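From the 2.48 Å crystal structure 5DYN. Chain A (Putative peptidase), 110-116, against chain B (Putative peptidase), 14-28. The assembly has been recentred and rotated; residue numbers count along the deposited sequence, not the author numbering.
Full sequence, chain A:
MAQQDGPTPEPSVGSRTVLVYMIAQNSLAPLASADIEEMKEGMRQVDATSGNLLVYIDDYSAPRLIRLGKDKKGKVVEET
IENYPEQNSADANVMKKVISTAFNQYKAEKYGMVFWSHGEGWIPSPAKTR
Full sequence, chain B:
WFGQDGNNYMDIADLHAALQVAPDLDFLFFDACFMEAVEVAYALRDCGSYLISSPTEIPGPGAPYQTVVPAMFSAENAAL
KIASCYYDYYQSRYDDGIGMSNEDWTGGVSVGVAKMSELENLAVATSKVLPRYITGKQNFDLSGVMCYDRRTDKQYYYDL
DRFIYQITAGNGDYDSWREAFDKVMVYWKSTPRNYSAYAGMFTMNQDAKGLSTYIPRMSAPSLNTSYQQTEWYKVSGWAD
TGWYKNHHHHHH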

# COMPACT_ATOMS: atom_id res chain seq x y z
N LYS A 110 -1.62 5.64 20.48
CA LYS A 110 -1.78 5.58 19.04
C LYS A 110 -1.41 4.20 18.49
O LYS A 110 -0.73 3.42 19.16
N TYR A 111 -1.88 3.91 17.28
CA TYR A 111 -1.60 2.63 16.65
C TYR A 111 -1.19 2.81 15.19
O TYR A 111 -1.45 3.85 14.58
N GLY A 112 -0.55 1.79 14.65
CA GLY A 112 -0.19 1.76 13.24
C GLY A 112 0.02 0.32 12.82
O GLY A 112 0.28 -0.55 13.65
N MET A 113 -0.10 0.05 11.52
CA MET A 113 0.18 -1.28 11.03
C MET A 113 0.94 -1.23 9.71
O MET A 113 0.65 -0.41 8.83
N VAL A 114 1.94 -2.11 9.59
CA VAL A 114 2.74 -2.23 8.39
C VAL A 114 2.41 -3.53 7.67
O VAL A 114 2.31 -4.59 8.29
N PHE A 115 2.24 -3.44 6.36
CA PHE A 115 1.89 -4.61 5.56
C PHE A 115 3.04 -4.97 4.62
O PHE A 115 3.33 -4.25 3.67
N TRP A 116 3.66 -6.11 4.90
CA TRP A 116 4.92 -6.51 4.28
C TRP A 116 4.75 -7.79 3.46
O TRP A 116 4.72 -8.88 4.03
N ASP B 14 -11.35 -9.51 2.18
CA ASP B 14 -10.92 -10.32 3.32
C ASP B 14 -9.97 -9.56 4.23
O ASP B 14 -10.03 -9.70 5.45
N LEU B 15 -9.09 -8.76 3.63
CA LEU B 15 -8.17 -7.93 4.41
C LEU B 15 -8.94 -6.93 5.27
O LEU B 15 -8.66 -6.77 6.45
N HIS B 16 -9.93 -6.28 4.66
CA HIS B 16 -10.79 -5.34 5.37
C HIS B 16 -11.53 -6.02 6.52
O HIS B 16 -11.62 -5.47 7.62
N ALA B 17 -12.06 -7.21 6.26
CA ALA B 17 -12.75 -7.98 7.28
C ALA B 17 -11.82 -8.26 8.46
O ALA B 17 -12.23 -8.18 9.62
N ALA B 18 -10.56 -8.56 8.15
CA ALA B 18 -9.57 -8.87 9.17
C ALA B 18 -9.21 -7.65 10.02
O ALA B 18 -9.02 -7.76 11.23
N LEU B 19 -9.13 -6.48 9.39
CA LEU B 19 -8.71 -5.27 10.08
C LEU B 19 -9.81 -4.70 10.98
O LEU B 19 -9.62 -3.67 11.63
N GLN B 20 -10.96 -5.37 11.03
CA GLN B 20 -12.06 -4.93 11.88
C GLN B 20 -11.78 -5.17 13.36
O GLN B 20 -12.29 -4.45 14.21
N VAL B 21 -10.96 -6.18 13.65
CA VAL B 21 -10.59 -6.46 15.04
C VAL B 21 -9.44 -5.55 15.46
O VAL B 21 -9.09 -5.47 16.63
N ALA B 22 -8.85 -4.86 14.49
CA ALA B 22 -7.79 -3.90 14.77
C ALA B 22 -8.38 -2.63 15.35
O ALA B 22 -9.50 -2.25 15.00
N PRO B 23 -7.64 -1.95 16.23
CA PRO B 23 -8.05 -0.62 16.66
C PRO B 23 -7.90 0.35 15.49
O PRO B 23 -7.26 -0.01 14.50
N ASP B 24 -8.49 1.53 15.57
CA ASP B 24 -8.34 2.49 14.49
C ASP B 24 -6.87 2.88 14.37
O ASP B 24 -6.24 3.26 15.35
N LEU B 25 -6.34 2.76 13.16
CA LEU B 25 -4.91 2.96 12.93
C LEU B 25 -4.60 4.38 12.48
O LEU B 25 -5.39 5.00 11.77
N ASP B 26 -3.46 4.90 12.92
CA ASP B 26 -3.00 6.20 12.44
C ASP B 26 -2.63 6.08 10.96
O ASP B 26 -2.95 6.96 10.16
N PHE B 27 -1.96 4.99 10.62
CA PHE B 27 -1.52 4.77 9.25
C PHE B 27 -1.61 3.30 8.87
O PHE B 27 -1.45 2.41 9.71
N LEU B 28 -1.87 3.05 7.59
CA LEU B 28 -1.75 1.71 7.03
C LEU B 28 -0.62 1.71 6.00
O LEU B 28 -0.82 2.08 4.85

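Strand 110-116 of chain A pairs in parallel with the strand of chain B at L28(B). Two backbone hydrogen bonds set the register: D26(B) N to Y111(A) O, 2.8 Å, and M113(A) N to F27(B) O, 3.3 Å. The side chains between the stretches are almost wholly apolar.

Y111(A), M113(A) and F115(A) alternate along the strand and pack against chain B. Y111(A) is m (chi1 -59°), which lays its ring under the proline: P23(B) CG sits 3.7 Å from Y111(A) CG, over one ring face, as a CH-pi contact. P23(B) has a C-gamma endo pucker.

M113(A) is t, t, m. The extended side chain carries M113(A) SD to 3.7 Å from L19(B) CD2, and the final m turn leaves M113(A) CE 4.0 Å from A22(B) CB. Nearer the backbone, M113(A) CB meets L25(B) CD1 at 3.7 Å; L25(B) is m, t.

F115(A) is m (chi1 -63°). L19(B), also m, t, places CD2 at the ring edge, 3.7 Å from F115(A) CZ. L15(B) (t, p) brings CD1 to 3.8 Å from F115(A) CE2.

F27(B) is p (chi1 56°). Its CB points sideways, but the ring reaches G112(A), whose CA lies over one face, 3.7 Å from F27(B) CZ. A CB on G112(A) would clash with that ring.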

# COMPACT_ATOMS: atom_id res chain seq x y z
CB LYS A 110 -0.93 6.66 18.36
CG LYS A 110 -1.20 8.06 18.88
CD LYS A 110 -0.81 9.13 17.87
CE LYS A 110 -1.21 10.50 18.38
NZ LYS A 110 -1.21 11.53 17.31
CB TYR A 111 -2.83 1.72 16.73
CG TYR A 111 -3.29 1.43 18.13
CD1 TYR A 111 -2.66 0.47 18.91
CD2 TYR A 111 -4.35 2.13 18.69
CE1 TYR A 111 -3.08 0.20 20.20
CE2 TYR A 111 -4.78 1.87 19.98
CZ TYR A 111 -4.14 0.91 20.73
OH TYR A 111 -4.56 0.65 22.01
CB MET A 113 -1.11 -2.10 10.86
CG MET A 113 -0.86 -3.60 10.82
SD MET A 113 -2.35 -4.61 10.73
CE MET A 113 -3.31 -3.90 12.06
CB VAL A 114 4.25 -2.19 8.71
CG1 VAL A 114 5.08 -2.33 7.45
CG2 VAL A 114 4.59 -0.90 9.44
CB PHE A 115 0.60 -4.35 4.80
CG PHE A 115 -0.58 -4.12 5.69
CD1 PHE A 115 -0.87 -2.85 6.18
CD2 PHE A 115 -1.40 -5.17 6.07
CE1 PHE A 115 -1.95 -2.64 7.01
CE2 PHE A 115 -2.49 -4.97 6.90
CZ PHE A 115 -2.76 -3.70 7.37
CB TRP A 116 5.98 -6.72 5.37
CG TRP A 116 7.42 -6.71 4.92
CD1 TRP A 116 8.33 -5.71 5.10
CD2 TRP A 116 8.12 -7.76 4.24
NE1 TRP A 116 9.55 -6.07 4.57
CE2 TRP A 116 9.44 -7.32 4.03
CE3 TRP A 116 7.75 -9.03 3.77
CZ2 TRP A 116 10.40 -8.10 3.39
CZ3 TRP A 116 8.71 -9.81 3.13
CH2 TRP A 116 10.01 -9.34 2.94
CB ASP B 14 -10.26 -11.61 2.83
CG ASP B 14 -11.19 -12.46 1.99
OD1 ASP B 14 -12.42 -12.38 2.22
OD2 ASP B 14 -10.70 -13.19 1.11
CB LEU B 15 -7.19 -7.18 3.50
CG LEU B 15 -6.31 -6.10 4.13
CD1 LEU B 15 -5.51 -6.64 5.31
CD2 LEU B 15 -5.38 -5.49 3.09
CB HIS B 16 -11.81 -4.71 4.41
CG HIS B 16 -12.85 -3.90 5.10
ND1 HIS B 16 -14.10 -4.39 5.41
CD2 HIS B 16 -12.83 -2.62 5.57
CE1 HIS B 16 -14.81 -3.46 6.03
NE2 HIS B 16 -14.06 -2.38 6.13
CB ALA B 17 -13.29 -9.28 6.71
CB ALA B 18 -8.31 -9.44 8.52
CB LEU B 19 -8.26 -4.21 9.07
CG LEU B 19 -6.94 -4.49 8.36
CD1 LEU B 19 -6.64 -3.42 7.32
CD2 LEU B 19 -5.80 -4.59 9.37
CB GLN B 20 -13.36 -5.62 11.46
CG GLN B 20 -13.86 -5.19 10.09
CD GLN B 20 -13.92 -3.68 9.93
OE1 GLN B 20 -14.86 -3.04 10.39
NE2 GLN B 20 -12.91 -3.11 9.27
CB VAL B 21 -10.18 -7.93 15.24
CG1 VAL B 21 -11.33 -8.85 14.87
CG2 VAL B 21 -8.93 -8.27 14.44
CB ALA B 22 -6.99 -3.59 13.51
CB PRO B 23 -7.07 -0.28 17.78
CG PRO B 23 -5.86 -1.09 17.47
CD PRO B 23 -6.36 -2.36 16.85
CB ASP B 24 -9.20 3.73 14.70
CG ASP B 24 -9.10 4.70 13.55
OD1 ASP B 24 -9.59 4.38 12.44
OD2 ASP B 24 -8.51 5.80 13.73
CB LEU B 25 -4.42 1.96 11.88
CG LEU B 25 -4.72 0.49 12.20
CD1 LEU B 25 -4.37 -0.40 11.03
CD2 LEU B 25 -3.98 0.06 13.45
CB ASP B 26 -1.81 6.70 13.25
CG ASP B 26 -1.16 7.93 12.64
OD1 ASP B 26 -1.88 8.77 12.06
OD2 ASP B 26 0.08 8.07 12.75
CB PHE B 27 -0.08 5.27 9.07
CG PHE B 27 0.91 4.67 10.04
CD1 PHE B 27 1.49 3.44 9.79
CD2 PHE B 27 1.27 5.35 11.19
CE1 PHE B 27 2.40 2.89 10.67
CE2 PHE B 27 2.18 4.80 12.08
CZ PHE B 27 2.74 3.57 11.82
CB LEU B 28 -3.06 1.25 6.38
CG LEU B 28 -4.15 0.70 7.31
CD1 LEU B 28 -4.83 1.81 8.09
CD2 LEU B 28 -5.18 -0.11 6.52